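Local coordinates for protein (endonuclease) (Salmonella typhimurium, PDB 1BYS) that is a PLD-like endonuclease that folds around a mixed beta sheet flanked by helices and pairs with a second copy of itself, at residues R31-S36 / P91-K96; D55-I60 / D143-G148. One frame throughout, in Å; residues are numbered along the deposited sequence.

Contact 1 of 2, residues R31-S36 / P91-K96; sequences RMMAYS and PIQHDK. With WO4 (tungstate(VI)ion), chain B.
Y35 and I92 meet where strand 29-34 runs out into a loop: the methyl CG2 of I92 rests 3.5 Å from CE1 of the Y35 ring, and the two side chains cross obliquely. Beside them lie H94 and K96, the H-x-K portion of the HKD signature of PLD-like domains. The Y35 ring lies near the imidazole, its plane tilted 37° from it; with CG anti to the backbone N (chi1 170°), it extends toward the tungstate. NE2 of H94 donates to O2 of that ion over 2.6 Å, while K96 NZ gives O1 a weak bond. Further back, the methyl CE of M33 comes within 3.4 Å of D95 OD1, the two side chains running alongside and pointing the same way. Between the backbones there is a CA-H...O contact, from A34 CA to D95 O at 3.4 Å.

Outside this shell, D95 is gripped at both oxygens, OD1 by S121 of the second subunit and OD2 by H140, while ND1 of H94 has a weak bond to E122 of the second subunit. Q93 NE2 is held by D87, and its backbone N by D61. K96 is bent at chi2 and chi4, which folds its amine back over the centre of the H94 imidazole; there NZ donates to H94 O over 2.6 Å, in the carbonyl plane.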
ATOM      1  N   ARG A  31       0.253   8.254 -14.337  1.00 11.27           N
ATOM      2  CA  ARG A  31      -0.858   8.859 -13.603  1.00 10.41           C
ATOM      3  C   ARG A  31      -0.565   8.455 -12.170  1.00 11.42           C
ATOM      4  O   ARG A  31      -0.665   7.272 -11.810  1.00 10.95           O
ATOM      5  CB  ARG A  31      -2.196   8.292 -14.069  1.00 10.67           C
ATOM      6  CG  ARG A  31      -2.624   8.767 -15.445  1.00 11.12           C
ATOM      7  CD  ARG A  31      -2.851  10.264 -15.450  1.00 15.73           C
ATOM      8  NE  ARG A  31      -3.251  10.762 -16.768  1.00 17.89           N
ATOM      9  CZ  ARG A  31      -2.413  11.221 -17.706  1.00 18.29           C
ATOM     10  NH1 ARG A  31      -1.091  11.263 -17.513  1.00 13.13           N
ATOM     11  NH2 ARG A  31      -2.912  11.652 -18.850  1.00 17.54           N
ATOM     12  N   MET A  32      -0.171   9.435 -11.367  1.00 10.42           N
ATOM     13  CA  MET A  32       0.201   9.200  -9.992  1.00 12.74           C
ATOM     14  C   MET A  32      -0.751   9.758  -8.939  1.00 12.37           C
ATOM     15  O   MET A  32      -1.346  10.835  -9.119  1.00 12.30           O
ATOM     16  CB  MET A  32       1.595   9.790  -9.771  1.00 13.05           C
ATOM     17  CG  MET A  32       2.251   9.435  -8.457  1.00 10.70           C
ATOM     18  SD  MET A  32       3.894  10.186  -8.435  1.00 14.60           S
ATOM     19  CE  MET A  32       4.380   9.967  -6.784  1.00 15.40           C
ATOM     20  N   MET A  33      -0.886   9.010  -7.849  1.00  8.81           N
ATOM     21  CA  MET A  33      -1.700   9.387  -6.696  1.00 10.81           C
ATOM     22  C   MET A  33      -0.768   9.260  -5.509  1.00 13.79           C
ATOM     23  O   MET A  33      -0.101   8.219  -5.341  1.00 17.36           O
ATOM     24  CB  MET A  33      -2.859   8.403  -6.464  1.00 10.68           C
ATOM     25  CG  MET A  33      -3.789   8.163  -7.623  1.00 10.28           C
ATOM     26  SD  MET A  33      -5.034   6.908  -7.136  1.00 10.42           S
ATOM     27  CE  MET A  33      -6.260   7.946  -6.245  1.00 11.03           C
ATOM     28  N   ALA A  34      -0.700  10.273  -4.663  1.00 13.76           N
ATOM     29  CA  ALA A  34       0.171  10.179  -3.502  1.00 10.47           C
ATOM     30  C   ALA A  34      -0.404  10.856  -2.283  1.00  9.70           C
ATOM     31  O   ALA A  34      -1.184  11.792  -2.387  1.00  8.66           O
ATOM     32  CB  ALA A  34       1.538  10.784  -3.811  1.00 10.25           C
ATOM     33  N   TYR A  35      -0.011  10.360  -1.119  1.00 12.33           N
ATOM     34  CA  TYR A  35      -0.399  10.952   0.152  1.00 12.39           C
ATOM     35  C   TYR A  35       0.840  11.851   0.356  1.00 11.90           C
ATOM     36  O   TYR A  35       1.013  12.813  -0.370  1.00 12.84           O
ATOM     37  CB  TYR A  35      -0.502   9.867   1.232  1.00 11.13           C
ATOM     38  CG  TYR A  35      -0.664  10.411   2.643  1.00 12.91           C
ATOM     39  CD1 TYR A  35      -1.560  11.441   2.922  1.00 13.61           C
ATOM     40  CD2 TYR A  35       0.099   9.910   3.681  1.00 11.94           C
ATOM     41  CE1 TYR A  35      -1.688  11.959   4.204  1.00 17.17           C
ATOM     42  CE2 TYR A  35      -0.016  10.413   4.965  1.00 16.63           C
ATOM     43  CZ  TYR A  35      -0.911  11.438   5.235  1.00 19.56           C
ATOM     44  OH  TYR A  35      -1.052  11.909   6.540  1.00 17.34           O
ATOM     45  N   SER A  36       1.709  11.541   1.308  1.00 11.89           N
ATOM     46  CA  SER A  36       2.922  12.351   1.455  1.00 17.65           C
ATOM     47  C   SER A  36       3.657  12.438   0.088  1.00 15.90           C
ATOM     48  O   SER A  36       3.867  11.421  -0.575  1.00 15.01           O
ATOM     49  CB  SER A  36       3.842  11.709   2.491  1.00 18.41           C
ATOM     50  OG  SER A  36       3.148  11.555   3.711  1.00 23.08           O
ATOM     51  N   PRO A  91     -10.784  12.619   3.942  1.00 15.51           N
ATOM     52  CA  PRO A  91      -9.977  12.960   5.115  1.00 13.04           C
ATOM     53  C   PRO A  91      -8.511  12.723   4.786  1.00 13.11           C
ATOM     54  O   PRO A  91      -7.617  13.426   5.265  1.00 13.34           O
ATOM     55  CB  PRO A  91     -10.515  12.026   6.196  1.00 14.84           C
ATOM     56  CG  PRO A  91     -11.953  11.853   5.812  1.00 12.96           C
ATOM     57  CD  PRO A  91     -11.979  11.834   4.298  1.00 13.19           C
ATOM     58  N   ILE A  92      -8.284  11.691   3.983  1.00 13.26           N
ATOM     59  CA  ILE A  92      -6.955  11.349   3.501  1.00 11.80           C
ATOM     60  C   ILE A  92      -7.006  10.625   2.158  1.00 13.36           C
ATOM     61  O   ILE A  92      -7.593   9.524   2.054  1.00 12.97           O
ATOM     62  CB  ILE A  92      -6.156  10.405   4.448  1.00 12.23           C
ATOM     63  CG1 ILE A  92      -6.144  10.921   5.886  1.00 10.79           C
ATOM     64  CG2 ILE A  92      -4.711  10.305   3.944  1.00 12.72           C
ATOM     65  CD1 ILE A  92      -5.327  10.044   6.788  1.00  8.99           C
ATOM     66  N   GLN A  93      -6.440  11.239   1.118  1.00 12.11           N
ATOM     67  CA  GLN A  93      -6.353  10.555  -0.161  1.00 10.80           C
ATOM     68  C   GLN A  93      -5.094   9.764   0.173  1.00 12.44           C
ATOM     69  O   GLN A  93      -3.971  10.281   0.057  1.00 12.04           O
ATOM     70  CB  GLN A  93      -6.091  11.509  -1.323  1.00  9.79           C
ATOM     71  CG  GLN A  93      -6.223  10.794  -2.672  1.00 12.51           C
ATOM     72  CD  GLN A  93      -5.546  11.535  -3.826  1.00 12.07           C
ATOM     73  OE1 GLN A  93      -4.372  11.332  -4.114  1.00 17.70           O
ATOM     74  NE2 GLN A  93      -6.297  12.390  -4.495  1.00  8.98           N
ATOM     75  N   HIS A  94      -5.302   8.521   0.608  1.00 11.54           N
ATOM     76  CA  HIS A  94      -4.237   7.639   1.080  1.00  9.84           C
ATOM     77  C   HIS A  94      -3.443   6.742   0.109  1.00  6.05           C
ATOM     78  O   HIS A  94      -2.440   6.165   0.503  1.00  2.93           O
ATOM     79  CB  HIS A  94      -4.825   6.786   2.205  1.00 10.75           C
ATOM     80  CG  HIS A  94      -3.807   6.253   3.157  1.00 12.35           C
ATOM     81  ND1 HIS A  94      -3.383   4.939   3.143  1.00  9.75           N
ATOM     82  CD2 HIS A  94      -3.109   6.863   4.143  1.00 12.42           C
ATOM     83  CE1 HIS A  94      -2.469   4.759   4.080  1.00 11.07           C
ATOM     84  NE2 HIS A  94      -2.288   5.914   4.698  1.00 12.69           N
ATOM     85  N   ASP A  95      -3.890   6.625  -1.134  1.00  9.25           N
ATOM     86  CA  ASP A  95      -3.201   5.810  -2.151  1.00 11.54           C
ATOM     87  C   ASP A  95      -1.749   6.211  -2.431  1.00 12.04           C
ATOM     88  O   ASP A  95      -1.411   7.400  -2.393  1.00 15.39           O
ATOM     89  CB  ASP A  95      -3.956   5.870  -3.494  1.00 10.09           C
ATOM     90  CG  ASP A  95      -5.460   5.667  -3.342  1.00 11.66           C
ATOM     91  OD1 ASP A  95      -6.184   6.653  -3.054  1.00 10.56           O
ATOM     92  OD2 ASP A  95      -5.917   4.520  -3.520  1.00 11.91           O
ATOM     93  N   LYS A  96      -0.901   5.217  -2.698  1.00 10.23           N
ATOM     94  CA  LYS A  96       0.506   5.426  -3.059  1.00  8.69           C
ATOM     95  C   LYS A  96       0.568   4.601  -4.325  1.00  9.18           C
ATOM     96  O   LYS A  96       0.973   3.436  -4.311  1.00  9.84           O
ATOM     97  CB  LYS A  96       1.456   4.835  -2.022  1.00 11.11           C
ATOM     98  CG  LYS A  96       1.244   5.345  -0.621  1.00  8.27           C
ATOM     99  CD  LYS A  96       0.394   4.327   0.168  1.00  6.80           C
ATOM    100  CE  LYS A  96       0.428   4.647   1.649  1.00  4.74           C
ATOM    101  NZ  LYS A  96      -0.244   5.958   1.927  1.00  9.36           N
TER
HETATM  102  W   WO4 B 156       0.101   5.832   6.411  0.50 34.54           W
HETATM  103  O1  WO4 B 156       0.649   6.009   5.075  0.50 12.68           O
HETATM  104  O2  WO4 B 156      -0.982   6.871   6.669  0.50  8.87           O

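Contact 2 of 2, residues D55-I60 / D143-G148; sequences DVKIVI and DRWNQG
V59 and W145 mark the closest approach of the two backbones, their CA atoms 5.5 Å apart where strand 55-61 runs past the C-terminal part of helix 131-146. Most of the burial comes from these two side chains. W145 has CG anti to its backbone nitrogen (chi1 165°), a torsion that swings the indole off the helix and over the strand. The six-membered part of the indole then leads with its edge: CZ3 lies 3.2 Å from the carbonyl oxygen of I58, which is near the ring plane. V59 CG2 is modelled against the same edge, closer than two carbons can sit, so the detail there is doubtful; the other branch, CG1, packs 4.0 Å from R144 O, against the helix backbone. Toward the start of the strand K57 CD comes over one face of the indole, offset toward its rim, 4.2 Å from W145 CZ2.

This is helix-on-sheet packing in an alpha/beta fold, the long helix lying across one face of the mixed sheet. W141 of the same helix stacks on W145, and R85 of strand 84-87 makes a cation-pi contact with it, its NH1 also bonding W145 O.

The CB of R144 faces the strand, while its guanidinium turns to the second subunit. NH1 forms a salt bridge to D143 OD2 at 2.9 Å, approaching from above the carboxylate plane, and a further one to E12 of the second subunit; NE bonds S121 of that subunit. Where the chain leaves the helix, Q147 turns back so that NE2 donates to D143 O over 2.7 Å, from 56° out of the carbonyl plane.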
ATOM      1  N   ASP A  55       3.615  11.716 -20.689  1.00 16.50           N
ATOM      2  CA  ASP A  55       2.467  12.489 -20.236  1.00 15.47           C
ATOM      3  C   ASP A  55       2.267  12.162 -18.748  1.00 16.65           C
ATOM      4  O   ASP A  55       1.702  11.120 -18.388  1.00 15.41           O
ATOM      5  CB  ASP A  55       1.237  12.094 -21.071  1.00 16.98           C
ATOM      6  CG  ASP A  55      -0.059  12.668 -20.531  1.00 15.12           C
ATOM      7  OD1 ASP A  55      -0.037  13.472 -19.573  1.00 16.62           O
ATOM      8  OD2 ASP A  55      -1.119  12.309 -21.078  1.00 17.83           O
ATOM      9  N   VAL A  56       2.748  13.066 -17.901  1.00 14.35           N
ATOM     10  CA  VAL A  56       2.684  12.928 -16.449  1.00 15.59           C
ATOM     11  C   VAL A  56       1.653  13.825 -15.764  1.00 15.58           C
ATOM     12  O   VAL A  56       1.635  15.036 -15.972  1.00 15.56           O
ATOM     13  CB  VAL A  56       4.073  13.235 -15.833  1.00 13.22           C
ATOM     14  CG1 VAL A  56       4.053  13.015 -14.316  1.00  9.41           C
ATOM     15  CG2 VAL A  56       5.129  12.384 -16.535  1.00  9.51           C
ATOM     16  N   LYS A  57       0.792  13.222 -14.949  1.00 15.49           N
ATOM     17  CA  LYS A  57      -0.210  13.974 -14.198  1.00 14.85           C
ATOM     18  C   LYS A  57      -0.276  13.375 -12.795  1.00 15.86           C
ATOM     19  O   LYS A  57      -0.327  12.139 -12.634  1.00 14.42           O
ATOM     20  CB  LYS A  57      -1.571  13.905 -14.890  1.00 15.82           C
ATOM     21  CG  LYS A  57      -1.536  14.381 -16.335  1.00 17.73           C
ATOM     22  CD  LYS A  57      -2.771  15.170 -16.658  1.00 20.08           C
ATOM     23  CE  LYS A  57      -3.185  14.960 -18.095  1.00 24.05           C
ATOM     24  NZ  LYS A  57      -4.363  15.824 -18.437  1.00 26.79           N
ATOM     25  N   ILE A  58      -0.270  14.244 -11.788  1.00 14.20           N
ATOM     26  CA  ILE A  58      -0.264  13.824 -10.394  1.00 13.77           C
ATOM     27  C   ILE A  58      -1.352  14.443  -9.506  1.00 14.30           C
ATOM     28  O   ILE A  58      -1.617  15.649  -9.581  1.00 11.45           O
ATOM     29  CB  ILE A  58       1.116  14.156  -9.759  1.00 11.12           C
ATOM     30  CG1 ILE A  58       2.237  13.816 -10.750  1.00 11.31           C
ATOM     31  CG2 ILE A  58       1.303  13.399  -8.439  1.00 12.60           C
ATOM     32  CD1 ILE A  58       3.638  14.267 -10.296  1.00 11.73           C
ATOM     33  N   VAL A  59      -1.995  13.614  -8.683  1.00 12.80           N
ATOM     34  CA  VAL A  59      -2.991  14.105  -7.730  1.00 13.01           C
ATOM     35  C   VAL A  59      -2.502  13.664  -6.359  1.00 11.66           C
ATOM     36  O   VAL A  59      -2.330  12.470  -6.117  1.00 12.51           O
ATOM     37  CB  VAL A  59      -4.383  13.479  -7.895  1.00 14.71           C
ATOM     38  CG1 VAL A  59      -5.392  14.318  -7.113  1.00 11.86           C
ATOM     39  CG2 VAL A  59      -4.760  13.386  -9.329  1.00 22.68           C
ATOM     40  N   ILE A  60      -2.293  14.608  -5.456  1.00 11.65           N
ATOM     41  CA  ILE A  60      -1.808  14.262  -4.139  1.00 12.38           C
ATOM     42  C   ILE A  60      -2.747  14.736  -3.039  1.00 13.89           C
ATOM     43  O   ILE A  60      -3.628  15.571  -3.266  1.00 12.76           O
ATOM     44  CB  ILE A  60      -0.391  14.848  -3.915  1.00 11.08           C
ATOM     45  CG1 ILE A  60      -0.478  16.360  -3.667  1.00 11.31           C
ATOM     46  CG2 ILE A  60       0.469  14.582  -5.131  1.00 10.56           C
ATOM     47  CD1 ILE A  60       0.883  17.040  -3.522  1.00  6.29           C
ATOM     48  N   ASP A 143     -11.107   9.858 -10.882  1.00 14.23           N
ATOM     49  CA  ASP A 143     -12.158  10.348  -9.986  1.00 13.42           C
ATOM     50  C   ASP A 143     -11.575  11.315  -8.967  1.00 11.81           C
ATOM     51  O   ASP A 143     -12.168  12.348  -8.655  1.00 12.69           O
ATOM     52  CB  ASP A 143     -12.826   9.190  -9.245  1.00 15.43           C
ATOM     53  CG  ASP A 143     -13.969   9.653  -8.368  1.00 15.78           C
ATOM     54  OD1 ASP A 143     -15.085   9.816  -8.895  1.00 18.11           O
ATOM     55  OD2 ASP A 143     -13.757   9.859  -7.158  1.00 16.99           O
ATOM     56  N   ARG A 144     -10.408  10.977  -8.437  1.00 13.35           N
ATOM     57  CA  ARG A 144      -9.759  11.838  -7.458  1.00 14.93           C
ATOM     58  C   ARG A 144      -9.190  13.109  -8.126  1.00 18.12           C
ATOM     59  O   ARG A 144      -9.324  14.217  -7.598  1.00 17.50           O
ATOM     60  CB  ARG A 144      -8.643  11.056  -6.768  1.00 16.01           C
ATOM     61  CG  ARG A 144      -9.099  10.205  -5.584  1.00 11.90           C
ATOM     62  CD  ARG A 144     -10.336   9.364  -5.894  1.00 10.41           C
ATOM     63  NE  ARG A 144     -10.520   8.309  -4.883  1.00  9.95           N
ATOM     64  CZ  ARG A 144     -11.574   7.493  -4.808  1.00 11.00           C
ATOM     65  NH1 ARG A 144     -12.571   7.598  -5.684  1.00  7.44           N
ATOM     66  NH2 ARG A 144     -11.607   6.534  -3.879  1.00 12.84           N
ATOM     67  N   TRP A 145      -8.553  12.936  -9.285  1.00 16.95           N
ATOM     68  CA  TRP A 145      -7.975  14.051 -10.023  1.00 17.73           C
ATOM     69  C   TRP A 145      -9.069  15.045 -10.374  1.00 17.23           C
ATOM     70  O   TRP A 145      -8.903  16.256 -10.227  1.00 17.58           O
ATOM     71  CB  TRP A 145      -7.319  13.545 -11.315  1.00 17.40           C
ATOM     72  CG  TRP A 145      -7.016  14.640 -12.303  1.00 19.56           C
ATOM     73  CD1 TRP A 145      -7.822  15.074 -13.321  1.00 20.12           C
ATOM     74  CD2 TRP A 145      -5.827  15.461 -12.362  1.00 17.94           C
ATOM     75  NE1 TRP A 145      -7.210  16.104 -14.004  1.00 20.26           N
ATOM     76  CE2 TRP A 145      -5.987  16.356 -13.431  1.00 21.31           C
ATOM     77  CE3 TRP A 145      -4.648  15.507 -11.606  1.00 15.97           C
ATOM     78  CZ2 TRP A 145      -5.006  17.308 -13.776  1.00 17.34           C
ATOM     79  CZ3 TRP A 145      -3.679  16.451 -11.947  1.00 16.16           C
ATOM     80  CH2 TRP A 145      -3.864  17.332 -13.018  1.00 18.88           C
ATOM     81  N   ASN A 146     -10.199  14.517 -10.827  1.00 20.79           N
ATOM     82  CA  ASN A 146     -11.326  15.348 -11.226  1.00 24.36           C
ATOM     83  C   ASN A 146     -11.835  16.277 -10.127  1.00 24.91           C
ATOM     84  O   ASN A 146     -12.425  17.320 -10.419  1.00 25.63           O
ATOM     85  CB  ASN A 146     -12.468  14.463 -11.738  1.00 25.05           C
ATOM     86  CG  ASN A 146     -12.172  13.876 -13.110  1.00 25.56           C
ATOM     87  OD1 ASN A 146     -11.270  14.327 -13.827  1.00 21.50           O
ATOM     88  ND2 ASN A 146     -12.940  12.871 -13.489  1.00 26.73           N
ATOM     89  N   GLN A 147     -11.622  15.911  -8.867  1.00 23.02           N
ATOM     90  CA  GLN A 147     -12.087  16.758  -7.772  1.00 22.39           C
ATOM     91  C   GLN A 147     -10.940  17.464  -7.070  1.00 19.40           C
ATOM     92  O   GLN A 147     -11.103  17.957  -5.955  1.00 17.21           O
ATOM     93  CB  GLN A 147     -12.883  15.938  -6.749  1.00 24.09           C
ATOM     94  CG  GLN A 147     -12.191  14.667  -6.298  1.00 27.91           C
ATOM     95  CD  GLN A 147     -13.172  13.686  -5.689  1.00 30.72           C
ATOM     96  OE1 GLN A 147     -14.025  14.070  -4.892  1.00 33.44           O
ATOM     97  NE2 GLN A 147     -13.062  12.421  -6.065  1.00 29.83           N
ATOM     98  N   GLY A 148      -9.784  17.511  -7.728  1.00 20.44           N
ATOM     99  CA  GLY A 148      -8.619  18.165  -7.149  1.00 20.08           C
ATOM    100  C   GLY A 148      -8.453  19.618  -7.582  1.00 20.28           C
ATOM    101  O   GLY A 148      -9.109  20.082  -8.526  1.00 20.12           O
TER

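From the N terminus, the chain lays down 31-36, crosses over through helix 40-51 and returns parallel as 55-60, a beta-alpha-beta crossover that sets the first segments of both contacts side by side in the sheet. Contact 1 closes its loop first, when 91-96 comes back to the end of strand 29-34; contact 2 closes only at 143-148, so the two loops cross. Their strands are joined directly by a probable hydrogen bond from V59 N to M32 O and by a salt bridge between R31 and D55. Q93 of contact 1 also packs on V59 of contact 2, so the tungstate-binding loop, the central strands and the long helix meet around neighbouring residues.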